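PDB 4ZGP: translation initiation factor eIF2 assembly protein from Schizosaccharomyces pombe, which acts as an ATP-dependent folding chaperone for eIF2, binding its gamma subunit so that this can assemble with the alpha and beta subunits. Local coordinates for residues Ala48-Pro53 / Ser177-Leu182; Ala111-Leu116 / Lys183-Met188; Val198-Leu203 / Met279-Met284. All coordinates share one frame; numbering follows the deposited sequence. Where two conformers were deposited one is given.

Contact 1. Residues Ala48-Pro53 / Ser177-Leu182; sequences AKVIKP and SFELVL
In the three-stranded antiparallel sheet of this ATP-grasp protein, edge strand 48-51 pairs with central strand 180-184, and Lys-49 and Ile-51 face Leu-182 and Leu-180 as its hydrogen-bonded pairs. The axes of these short strand segments run at 163° to each other, 4.8 Å apart. Four backbone bonds document the register: Lys-49 N to Leu-182 O and its return from Leu-182 N to Lys-49 O, then Ile-51 N to Leu-180 O, the shortest of the four at 2.7 Å, and Leu-180 N to Ile-51 O. Val-50 and Val-181 form the intervening non-hydrogen-bonded pair.

The two faces of the ladder are covered differently. Ile-51 and Leu-180 run alongside each other from the same face, with Ile-51 CD1 4.0 Å from Leu-180 CD2; together with Leu-182 they pack on Ile-101 of helix 95-107. On the reverse face Val-50 and Val-181 lean on Phe-34 of helix 34-40, and Val-50 CG1 touches Glu-179 CB.

Past the strand end the contact turns polar. Lys-52 sends CG anti to its backbone N (chi1 -170°) and stays extended until a bend at chi4 (58°), which carries NZ in among oxygens of the partner segment. There NZ forms a salt bridge with Glu-179 OE1, reaching the anti lone pair, and also donates to Ser-177 OG. Glu-179 OE1 is gripped a second time, by Ser-35 OG, so the buried carboxylate is held from helix 34-40 as well as from Lys-52. Pro-53 follows through a cis peptide and rests its CB 3.9 Å from Ser-177 CB. Water 1 accepts from both Lys-52 NZ, at 2.9 Å, and Ser-177 N, at 3.0 Å.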
loop_
_atom_site.group_PDB
_atom_site.type_symbol
_atom_site.label_atom_id
_atom_site.label_comp_id
_atom_site.label_asym_id
_atom_site.label_seq_id
_atom_site.Cartn_x
_atom_site.Cartn_y
_atom_site.Cartn_z
ATOM N N ALA A 48 -7.921 -10.484 -0.873
ATOM C CA ALA A 48 -6.505 -10.777 -1.051
ATOM C C ALA A 48 -6.137 -12.090 -0.391
ATOM O O ALA A 48 -6.837 -12.558 0.514
ATOM C CB ALA A 48 -5.631 -9.622 -0.482
ATOM N N LYS A 49 -5.053 -12.702 -0.860
ATOM C CA LYS A 49 -4.484 -13.873 -0.198
ATOM C C LYS A 49 -3.089 -13.546 0.256
ATOM O O LYS A 49 -2.350 -12.833 -0.428
ATOM C CB LYS A 49 -4.437 -15.096 -1.129
ATOM C CG LYS A 49 -5.794 -15.554 -1.626
ATOM C CD LYS A 49 -6.531 -16.367 -0.573
ATOM C CE LYS A 49 -7.859 -16.896 -1.102
ATOM N NZ LYS A 49 -8.567 -17.747 -0.099
ATOM N N VAL A 50 -2.713 -14.057 1.417
ATOM C CA VAL A 50 -1.367 -13.830 1.906
ATOM C C VAL A 50 -0.591 -15.130 2.048
ATOM O O VAL A 50 -1.041 -16.059 2.715
ATOM C CB VAL A 50 -1.380 -13.090 3.269
ATOM C CG1 VAL A 50 0.028 -12.790 3.711
ATOM C CG2 VAL A 50 -2.155 -11.799 3.146
ATOM N N ILE A 51 0.573 -15.193 1.413
ATOM C CA ILE A 51 1.480 -16.319 1.614
ATOM C C ILE A 51 2.574 -15.943 2.605
ATOM O O ILE A 51 3.456 -15.143 2.302
ATOM C CB ILE A 51 2.098 -16.773 0.292
ATOM C CG1 ILE A 51 0.994 -17.228 -0.655
ATOM C CG2 ILE A 51 3.100 -17.902 0.543
ATOM C CD1 ILE A 51 1.471 -17.453 -2.086
ATOM N N LYS A 52 2.506 -16.517 3.805
ATOM C CA LYS A 52 3.354 -16.096 4.903
ATOM C C LYS A 52 3.723 -17.294 5.781
ATOM O O LYS A 52 2.844 -18.033 6.206
ATOM C CB LYS A 52 2.649 -15.029 5.741
ATOM C CG LYS A 52 3.535 -14.347 6.778
ATOM C CD LYS A 52 2.704 -13.423 7.660
ATOM C CE LYS A 52 3.555 -12.680 8.697
ATOM N NZ LYS A 52 4.637 -11.867 8.079
ATOM N N PRO A 53 5.023 -17.496 6.029
ATOM C CA PRO A 53 6.092 -16.684 5.439
ATOM C C PRO A 53 6.273 -16.943 3.947
ATOM O O PRO A 53 5.783 -17.935 3.411
ATOM C CB PRO A 53 7.337 -17.110 6.217
ATOM C CG PRO A 53 7.012 -18.460 6.742
ATOM C CD PRO A 53 5.540 -18.461 7.013
ATOM N N SER A 177 8.413 -11.822 9.602
ATOM C CA SER A 177 8.699 -12.566 8.378
ATOM C C SER A 177 8.207 -11.789 7.156
ATOM O O SER A 177 7.212 -11.073 7.241
ATOM C CB SER A 177 8.053 -13.955 8.413
ATOM O OG SER A 177 6.639 -13.881 8.346
ATOM N N PHE A 178 8.888 -11.944 6.024
ATOM C CA PHE A 178 8.382 -11.387 4.781
ATOM C C PHE A 178 7.167 -12.199 4.324
ATOM O O PHE A 178 7.020 -13.377 4.667
ATOM C CB PHE A 178 9.477 -11.372 3.707
ATOM C CG PHE A 178 10.565 -10.381 3.977
ATOM C CD1 PHE A 178 10.339 -9.023 3.803
ATOM C CD2 PHE A 178 11.811 -10.797 4.407
ATOM C CE1 PHE A 178 11.333 -8.101 4.055
ATOM C CE2 PHE A 178 12.825 -9.880 4.648
ATOM C CZ PHE A 178 12.580 -8.523 4.479
ATOM N N GLU A 179 6.279 -11.559 3.573
ATOM C CA GLU A 179 5.046 -12.196 3.138
ATOM C C GLU A 179 4.816 -11.826 1.692
ATOM O O GLU A 179 5.200 -10.742 1.259
ATOM C CB GLU A 179 3.863 -11.758 4.014
ATOM C CG GLU A 179 3.678 -10.244 4.012
ATOM C CD GLU A 179 2.890 -9.734 5.201
ATOM O OE1 GLU A 179 3.015 -10.318 6.292
ATOM O OE2 GLU A 179 2.158 -8.736 5.042
ATOM N N LEU A 180 4.226 -12.748 0.943
ATOM C CA LEU A 180 3.817 -12.485 -0.414
ATOM C C LEU A 180 2.316 -12.255 -0.442
ATOM O O LEU A 180 1.518 -13.142 -0.125
ATOM C CB LEU A 180 4.203 -13.646 -1.344
ATOM C CG LEU A 180 3.641 -13.527 -2.760
ATOM C CD1 LEU A 180 4.115 -12.257 -3.405
ATOM C CD2 LEU A 180 4.054 -14.738 -3.598
ATOM N N VAL A 181 1.944 -11.046 -0.830
ATOM C CA VAL A 181 0.554 -10.665 -0.901
ATOM C C VAL A 181 0.085 -10.702 -2.341
ATOM O O VAL A 181 0.705 -10.121 -3.215
ATOM C CB VAL A 181 0.334 -9.239 -0.321
ATOM C CG1 VAL A 181 -1.124 -8.842 -0.430
ATOM C CG2 VAL A 181 0.818 -9.182 1.126
ATOM N N LEU A 182 -1.020 -11.390 -2.574
ATOM C CA LEU A 182 -1.675 -11.357 -3.867
ATOM C C LEU A 182 -3.068 -10.751 -3.698
ATOM O O LEU A 182 -3.976 -11.366 -3.143
ATOM C CB LEU A 182 -1.752 -12.778 -4.461
ATOM C CG LEU A 182 -0.383 -13.440 -4.616
ATOM C CD1 LEU A 182 -0.526 -14.903 -5.008
ATOM C CD2 LEU A 182 0.491 -12.682 -5.643
HETATM O O HOH W 1 5.894 -10.163 10.011
#

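Contact 2. Residues Ala111-Leu116 / Lys183-Met188; sequences AVVPKL and KEWFPM. With ADP (adenosine-5'-diphosphate), chain C.
The adenine of ADP is held between Val-113 on one face, CG2 lying 3.7 Å from ADP C6, and the Phe-186 ring on the other. The phenyl leans over the N1/N6 side of the base, the two planes inclined by nearly 50°, and comes nearest where Phe-186 CE1 is 3.2 Å from ADP N6. The Trp-185 indole meets the same Val-113 methyl at its edge, in the ring plane, with Trp-185 CD1 3.8 Å from Val-113 CG2; Pro-187 N lies above one indole face, and Lys-134 makes a cation-pi contact with the ring. These groups line the adenine pocket of the ATP-grasp fold, where strand 112-115 and the end of strand 180-184 run antiparallel.

Val-113 and Lys-183 are the hydrogen-bonded pair. Val-113 N gives a 2.7 Å bond to Lys-183 O, while Lys-183 N returns one to Val-113 O. Past the end of strand 180-184 the chain keeps one more bond, from Trp-185 N to Ala-111 O.

Residues 184-186 begin the linker that leads from this sheet toward the five-stranded one, and they read the adenine through their backbone: ADP N6 donates to Glu-184 O, and Phe-186 N reaches ADP N1 at 3.2 Å with an almost straight N-H...N angle of 175°.

The Lys-183 chain runs past the other Val-113 methyl, CG1 to Lys-183 CE 4.0 Å, then bends at chi3 (-63°), bringing its ammonium between base and phosphate. Lys-115 NZ donates to Trp-118 O, forms a salt bridge with Asp-258 OD1, and also donates to water 2, which in turn donates to ADP O2A. Lys-183 NZ itself bonds ADP N7 at 2.8 Å and ADP O2A at 3.0 Å.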
loop_
_atom_site.group_PDB
_atom_site.type_symbol
_atom_site.label_atom_id
_atom_site.label_comp_id
_atom_site.label_asym_id
_atom_site.label_seq_id
_atom_site.Cartn_x
_atom_site.Cartn_y
_atom_site.Cartn_z
ATOM N N ALA A 111 -6.672 -13.063 -11.833
ATOM C CA ALA A 111 -5.848 -11.870 -12.019
ATOM C C ALA A 111 -5.568 -11.203 -10.670
ATOM O O ALA A 111 -6.498 -10.979 -9.890
ATOM C CB ALA A 111 -6.527 -10.898 -12.966
ATOM N N VAL A 112 -4.290 -10.927 -10.401
ATOM C CA VAL A 112 -3.887 -10.339 -9.115
ATOM C C VAL A 112 -2.871 -9.202 -9.251
ATOM O O VAL A 112 -2.213 -9.057 -10.280
ATOM C CB VAL A 112 -3.276 -11.407 -8.165
ATOM C CG1 VAL A 112 -4.224 -12.593 -7.993
ATOM C CG2 VAL A 112 -1.909 -11.879 -8.657
ATOM N N VAL A 113 -2.780 -8.391 -8.197
ATOM C CA VAL A 113 -1.699 -7.429 -8.027
ATOM C C VAL A 113 -0.846 -7.877 -6.842
ATOM O O VAL A 113 -1.361 -8.035 -5.739
ATOM C CB VAL A 113 -2.241 -5.996 -7.784
ATOM C CG1 VAL A 113 -1.107 -5.059 -7.392
ATOM C CG2 VAL A 113 -2.961 -5.461 -9.025
ATOM N N PRO A 114 0.450 -8.134 -7.070
ATOM C CA PRO A 114 1.314 -8.646 -6.003
ATOM C C PRO A 114 1.960 -7.538 -5.190
ATOM O O PRO A 114 2.172 -6.461 -5.740
ATOM C CB PRO A 114 2.385 -9.408 -6.766
ATOM C CG PRO A 114 2.534 -8.560 -8.047
ATOM C CD PRO A 114 1.140 -8.093 -8.370
ATOM N N LYS A 115 2.276 -7.798 -3.926
ATOM C CA LYS A 115 3.119 -6.865 -3.145
ATOM C C LYS A 115 3.787 -7.668 -2.025
ATOM O O LYS A 115 3.405 -8.814 -1.784
ATOM C CB LYS A 115 2.292 -5.689 -2.586
ATOM C CG LYS A 115 1.223 -6.093 -1.579
ATOM C CD LYS A 115 0.385 -4.895 -1.068
ATOM C CE LYS A 115 1.174 -4.077 -0.040
ATOM N NZ LYS A 115 0.441 -2.849 0.436
ATOM N N LEU A 116 4.806 -7.115 -1.371
ATOM C CA LEU A 116 5.302 -7.751 -0.155
ATOM C C LEU A 116 4.657 -7.026 1.023
ATOM O O LEU A 116 3.531 -6.541 0.900
ATOM C CB LEU A 116 6.829 -7.754 -0.074
ATOM C CG LEU A 116 7.566 -8.436 -1.239
ATOM C CD1 LEU A 116 9.041 -8.584 -0.928
ATOM C CD2 LEU A 116 6.951 -9.796 -1.616
ATOM N N LYS A 183 -3.232 -9.520 -4.163
ATOM C CA LYS A 183 -4.532 -8.867 -4.132
ATOM C C LYS A 183 -5.320 -9.176 -5.371
ATOM O O LYS A 183 -4.766 -9.132 -6.457
ATOM C CB LYS A 183 -4.346 -7.356 -4.008
ATOM C CG LYS A 183 -3.527 -7.036 -2.760
ATOM C CD LYS A 183 -3.355 -5.578 -2.567
ATOM C CE LYS A 183 -2.583 -4.974 -3.706
ATOM N NZ LYS A 183 -2.855 -3.515 -3.684
ATOM N N GLU A 184 -6.615 -9.438 -5.228
ATOM C CA GLU A 184 -7.442 -9.611 -6.418
ATOM C C GLU A 184 -7.386 -8.348 -7.267
ATOM O O GLU A 184 -7.598 -7.256 -6.764
ATOM C CB GLU A 184 -8.889 -9.928 -6.063
ATOM C CG GLU A 184 -9.772 -10.001 -7.295
ATOM C CD GLU A 184 -11.065 -10.736 -7.052
ATOM O OE1 GLU A 184 -11.234 -11.320 -5.957
ATOM O OE2 GLU A 184 -11.910 -10.724 -7.971
ATOM N N TRP A 185 -7.073 -8.502 -8.549
ATOM C CA TRP A 185 -7.040 -7.373 -9.455
ATOM C C TRP A 185 -8.443 -6.915 -9.795
ATOM O O TRP A 185 -9.346 -7.721 -9.984
ATOM C CB TRP A 185 -6.273 -7.722 -10.734
ATOM C CG TRP A 185 -6.298 -6.621 -11.771
ATOM C CD1 TRP A 185 -5.409 -5.588 -11.899
ATOM C CD2 TRP A 185 -7.258 -6.453 -12.814
ATOM N NE1 TRP A 185 -5.759 -4.787 -12.958
ATOM C CE2 TRP A 185 -6.894 -5.294 -13.535
ATOM C CE3 TRP A 185 -8.402 -7.160 -13.202
ATOM C CZ2 TRP A 185 -7.626 -4.835 -14.624
ATOM C CZ3 TRP A 185 -9.126 -6.703 -14.290
ATOM C CH2 TRP A 185 -8.738 -5.552 -14.986
ATOM N N PHE A 186 -8.632 -5.606 -9.863
ATOM C CA PHE A 186 -9.855 -5.070 -10.412
ATOM C C PHE A 186 -9.513 -3.772 -11.128
ATOM O O PHE A 186 -8.585 -3.060 -10.745
ATOM C CB PHE A 186 -10.902 -4.856 -9.322
ATOM C CG PHE A 186 -10.418 -4.023 -8.188
ATOM C CD1 PHE A 186 -9.658 -4.585 -7.163
ATOM C CD2 PHE A 186 -10.698 -2.663 -8.151
ATOM C CE1 PHE A 186 -9.197 -3.802 -6.108
ATOM C CE2 PHE A 186 -10.242 -1.879 -7.097
ATOM C CZ PHE A 186 -9.489 -2.455 -6.080
ATOM N N PRO A 187 -10.229 -3.478 -12.207
ATOM C CA PRO A 187 -9.946 -2.196 -12.843
ATOM C C PRO A 187 -10.387 -1.073 -11.905
ATOM O O PRO A 187 -11.508 -1.110 -11.412
ATOM C CB PRO A 187 -10.785 -2.251 -14.120
ATOM C CG PRO A 187 -11.946 -3.151 -13.759
ATOM C CD PRO A 187 -11.374 -4.180 -12.814
ATOM N N MET A 188 -9.522 -0.113 -11.615
ATOM C CA MET A 188 -9.950 0.978 -10.743
ATOM C C MET A 188 -9.699 2.332 -11.395
ATOM O O MET A 188 -8.698 2.524 -12.080
ATOM C CB MET A 188 -9.275 0.894 -9.365
ATOM C CG MET A 188 -7.765 0.856 -9.352
ATOM S SD MET A 188 -7.103 1.478 -7.777
ATOM C CE MET A 188 -7.982 0.528 -6.555
HETATM P PB ADP C . 1.106 1.929 -2.322
HETATM O O1B ADP C . 0.328 2.294 -1.067
HETATM O O2B ADP C . 2.451 1.281 -2.045
HETATM O O3B ADP C . 1.064 3.055 -3.335
HETATM P PA ADP C . -1.264 0.496 -3.174
HETATM O O1A ADP C . -1.950 1.628 -2.449
HETATM O O2A ADP C . -1.565 -0.964 -2.880
HETATM O O3A ADP C . 0.335 0.679 -3.020
HETATM O "O5'" ADP C . -1.529 0.734 -4.739
HETATM C "C5'" ADP C . -0.542 1.278 -5.616
HETATM C "C4'" ADP C . -1.288 1.569 -6.906
HETATM O "O4'" ADP C . -1.544 0.341 -7.590
HETATM C "C3'" ADP C . -2.646 2.187 -6.608
HETATM O "O3'" ADP C . -2.617 3.606 -6.788
HETATM C "C2'" ADP C . -3.604 1.525 -7.576
HETATM O "O2'" ADP C . -3.866 2.369 -8.700
HETATM C "C1'" ADP C . -2.896 0.274 -8.055
HETATM N N9 ADP C . -3.567 -0.888 -7.422
HETATM C C8 ADP C . -3.396 -1.284 -6.141
HETATM N N7 ADP C . -4.155 -2.381 -5.869
HETATM C C5 ADP C . -4.830 -2.701 -6.996
HETATM C C6 ADP C . -5.792 -3.754 -7.395
HETATM N N6 ADP C . -6.177 -4.690 -6.489
HETATM N N1 ADP C . -6.261 -3.743 -8.671
HETATM C C2 ADP C . -5.852 -2.805 -9.553
HETATM N N3 ADP C . -4.978 -1.819 -9.260
HETATM C C4 ADP C . -4.438 -1.716 -8.017
HETATM O O HOH W 2 -2.021 -2.496 -0.520
#

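Contact 3. Residues Val198-Leu203 / Met279-Met284; sequences VKSKRL and MNSENM
Arg-202, Ser-281 and Lys-199 lose the most surface here, at 88, 82 and 60 Å² respectively, and they join the tip of a beta-hairpin to the loop between helix 273-278 and strand 287-289. The hairpin links strands 193-199 and 202-208 through a type I' turn from Lys-199 to Arg-202, closed by reciprocal backbone bonds between those two residues, each 2.9 Å from N to O. Its end residues therefore project their side chains together toward the loop.

With chi1 near 180° (-179°) Lys-199 extends away from its own amide and then bends at chi3, so that the aliphatic part passes Ser-281 CB, 4.0 Å from Lys-199 CD, before NZ turns to the peptide oxygens. NZ donates to Met-279 O at 2.6 Å, in the carbonyl plane and on a lone pair. It also donates to Leu-276 O and, weakly, to Glu-277 O, and so gathers carbonyls at the C-terminal end of helix 273-278.

Ser-281 sits between the two basic residues, its CB 3.5 Å from Lys-199 O and its OG 3.7 Å from Ser-200 OG. It lies in a type I turn from Asn-280 to Asn-283, where the approach of Glu-282 N to Asn-280 OD1 fits an Asx turn.

The Arg-202 guanidinium presents its edge to the loop, with NE directed at Ser-281 O and NH2 at Asn-283 O. Both separations are implausibly short as modelled. The NE pairing, fairly straight at 160°, is doubtful in length; the NH2 pairing, at 128°, is doubtful in length and angle alike.

Chemically, then, this surface contact rests on the Lys-199 ammonium facing main-chain carbonyls, and Arg-202 appears to do the same with uncertain geometry. No side-chain carboxylate of 279-284 bonds either cation. The Lys-199 ammonium would probably offset the partial negative charge at the helix end.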
loop_
_atom_site.group_PDB
_atom_site.type_symbol
_atom_site.label_atom_id
_atom_site.label_comp_id
_atom_site.label_asym_id
_atom_site.label_seq_id
_atom_site.Cartn_x
_atom_site.Cartn_y
_atom_site.Cartn_z
ATOM N N VAL A 198 -3.840 11.073 8.847
ATOM C CA VAL A 198 -4.481 10.971 10.131
ATOM C C VAL A 198 -3.482 11.316 11.224
ATOM O O VAL A 198 -2.396 10.763 11.264
ATOM C CB VAL A 198 -5.020 9.539 10.389
ATOM C CG1 VAL A 198 -5.626 9.455 11.772
ATOM C CG2 VAL A 198 -6.040 9.143 9.324
ATOM N N LYS A 199 -3.863 12.231 12.109
ATOM C CA LYS A 199 -2.989 12.613 13.213
ATOM C C LYS A 199 -3.831 12.726 14.472
ATOM O O LYS A 199 -4.902 13.331 14.452
ATOM C CB LYS A 199 -2.274 13.936 12.917
ATOM C CG LYS A 199 -1.327 14.372 14.022
ATOM C CD LYS A 199 -0.957 15.841 13.885
ATOM C CE LYS A 199 0.009 16.030 12.761
ATOM N NZ LYS A 199 0.592 17.420 12.717
ATOM N N SER A 200 -3.349 12.107 15.546
ATOM C CA SER A 200 -4.114 11.953 16.782
ATOM C C SER A 200 -5.527 11.456 16.499
ATOM O O SER A 200 -6.498 11.992 17.017
ATOM C CB SER A 200 -4.132 13.273 17.570
ATOM O OG SER A 200 -2.812 13.776 17.645
ATOM N N LYS A 201 -5.619 10.438 15.637
ATOM C CA LYS A 201 -6.876 9.789 15.277
ATOM C C LYS A 201 -7.872 10.702 14.570
ATOM O O LYS A 201 -9.057 10.374 14.450
ATOM C CB LYS A 201 -7.531 9.178 16.521
ATOM C CG LYS A 201 -6.749 8.021 17.116
ATOM C CD LYS A 201 -6.446 6.967 16.055
ATOM C CE LYS A 201 -6.113 5.608 16.672
ATOM N NZ LYS A 201 -5.691 4.633 15.623
ATOM N N ARG A 202 -7.401 11.841 14.076
ATOM C CA ARG A 202 -8.296 12.701 13.332
ATOM C C ARG A 202 -7.809 12.871 11.876
ATOM O O ARG A 202 -6.617 12.871 11.607
ATOM C CB ARG A 202 -8.416 14.056 14.037
ATOM C CG ARG A 202 -9.108 13.933 15.406
ATOM C CD ARG A 202 -8.987 15.200 16.243
ATOM N NE ARG A 202 -9.447 16.381 15.517
ATOM C CZ ARG A 202 -10.723 16.729 15.392
ATOM N NH1 ARG A 202 -11.674 15.987 15.948
ATOM N NH2 ARG A 202 -11.044 17.818 14.709
ATOM N N LEU A 203 -8.754 13.012 10.962
ATOM C CA LEU A 203 -8.430 13.251 9.563
ATOM C C LEU A 203 -8.063 14.719 9.348
ATOM O O LEU A 203 -8.945 15.577 9.380
ATOM C CB LEU A 203 -9.616 12.884 8.690
ATOM C CG LEU A 203 -9.458 13.068 7.181
ATOM C CD1 LEU A 203 -8.547 11.992 6.624
ATOM C CD2 LEU A 203 -10.829 13.006 6.505
ATOM N N MET A 279 0.667 20.688 10.950
ATOM C CA MET A 279 -0.783 20.805 10.926
ATOM C C MET A 279 -1.413 20.448 12.251
ATOM O O MET A 279 -1.033 19.472 12.917
ATOM C CB MET A 279 -1.372 19.930 9.829
ATOM C CG MET A 279 -2.621 20.487 9.213
ATOM S SD MET A 279 -3.091 19.525 7.751
ATOM C CE MET A 279 -1.580 19.551 6.807
ATOM N N ASN A 280 -2.371 21.278 12.643
ATOM C CA ASN A 280 -3.086 21.109 13.895
ATOM C C ASN A 280 -4.142 20.013 13.775
ATOM O O ASN A 280 -4.949 20.034 12.850
ATOM C CB ASN A 280 -3.727 22.437 14.294
ATOM C CG ASN A 280 -4.448 22.363 15.617
ATOM O OD1 ASN A 280 -4.235 21.442 16.408
ATOM N ND2 ASN A 280 -5.302 23.351 15.876
ATOM N N SER A 281 -4.152 19.063 14.707
ATOM C CA SER A 281 -5.088 17.945 14.603
ATOM C C SER A 281 -6.494 18.311 15.081
ATOM O O SER A 281 -7.457 17.595 14.801
ATOM C CB SER A 281 -4.565 16.733 15.381
ATOM O OG SER A 281 -4.391 17.028 16.758
ATOM N N GLU A 282 -6.615 19.441 15.774
ATOM C CA GLU A 282 -7.888 19.833 16.383
ATOM C C GLU A 282 -8.825 20.555 15.432
ATOM O O GLU A 282 -9.934 20.925 15.814
ATOM C CB GLU A 282 -7.638 20.717 17.604
ATOM C CG GLU A 282 -7.146 19.954 18.818
ATOM C CD GLU A 282 -6.021 20.671 19.532
ATOM O OE1 GLU A 282 -6.296 21.368 20.533
ATOM O OE2 GLU A 282 -4.859 20.537 19.089
ATOM N N ASN A 283 -8.388 20.765 14.197
ATOM C CA ASN A 283 -9.254 21.384 13.206
ATOM C C ASN A 283 -10.487 20.538 12.955
ATOM O O ASN A 283 -10.427 19.316 13.046
ATOM C CB ASN A 283 -8.489 21.616 11.907
ATOM C CG ASN A 283 -7.881 23.002 11.837
ATOM O OD1 ASN A 283 -6.943 23.331 12.575
ATOM N ND2 ASN A 283 -8.420 23.829 10.953
ATOM N N MET A 284 -11.608 21.181 12.650
ATOM C CA MET A 284 -12.864 20.474 12.439
ATOM C C MET A 284 -13.066 20.116 10.966
ATOM O O MET A 284 -13.981 19.363 10.617
ATOM C CB MET A 284 -14.039 21.315 12.941
ATOM C CG MET A 284 -13.856 21.859 14.356
ATOM S SD MET A 284 -13.554 20.589 15.605
ATOM C CE MET A 284 -13.306 21.603 17.059
#

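How the contacts relate
Contacts 1 and 2 belong to one three-stranded antiparallel sheet: both use strand 180-184, which pairs with 48-51 on one side and 112-115 on the other. Their centres lie 13 Å apart and they touch, Val-181 N standing 2.8 Å from Lys-115 O. Along the chain their segments alternate; contact 3 opens after both have closed. Across the chain's centre, 31 to 32 Å from either between centres, it joins a hairpin tip of the mixed five-stranded sheet to the surface loop leading into strand 287-289 of that sheet. ADP meets the first sheet through contact 2 and Glu-193 of the second, which also carries the ATP-site residue Asp-258, consistent with an ATP-grasp nucleotide between two sheets.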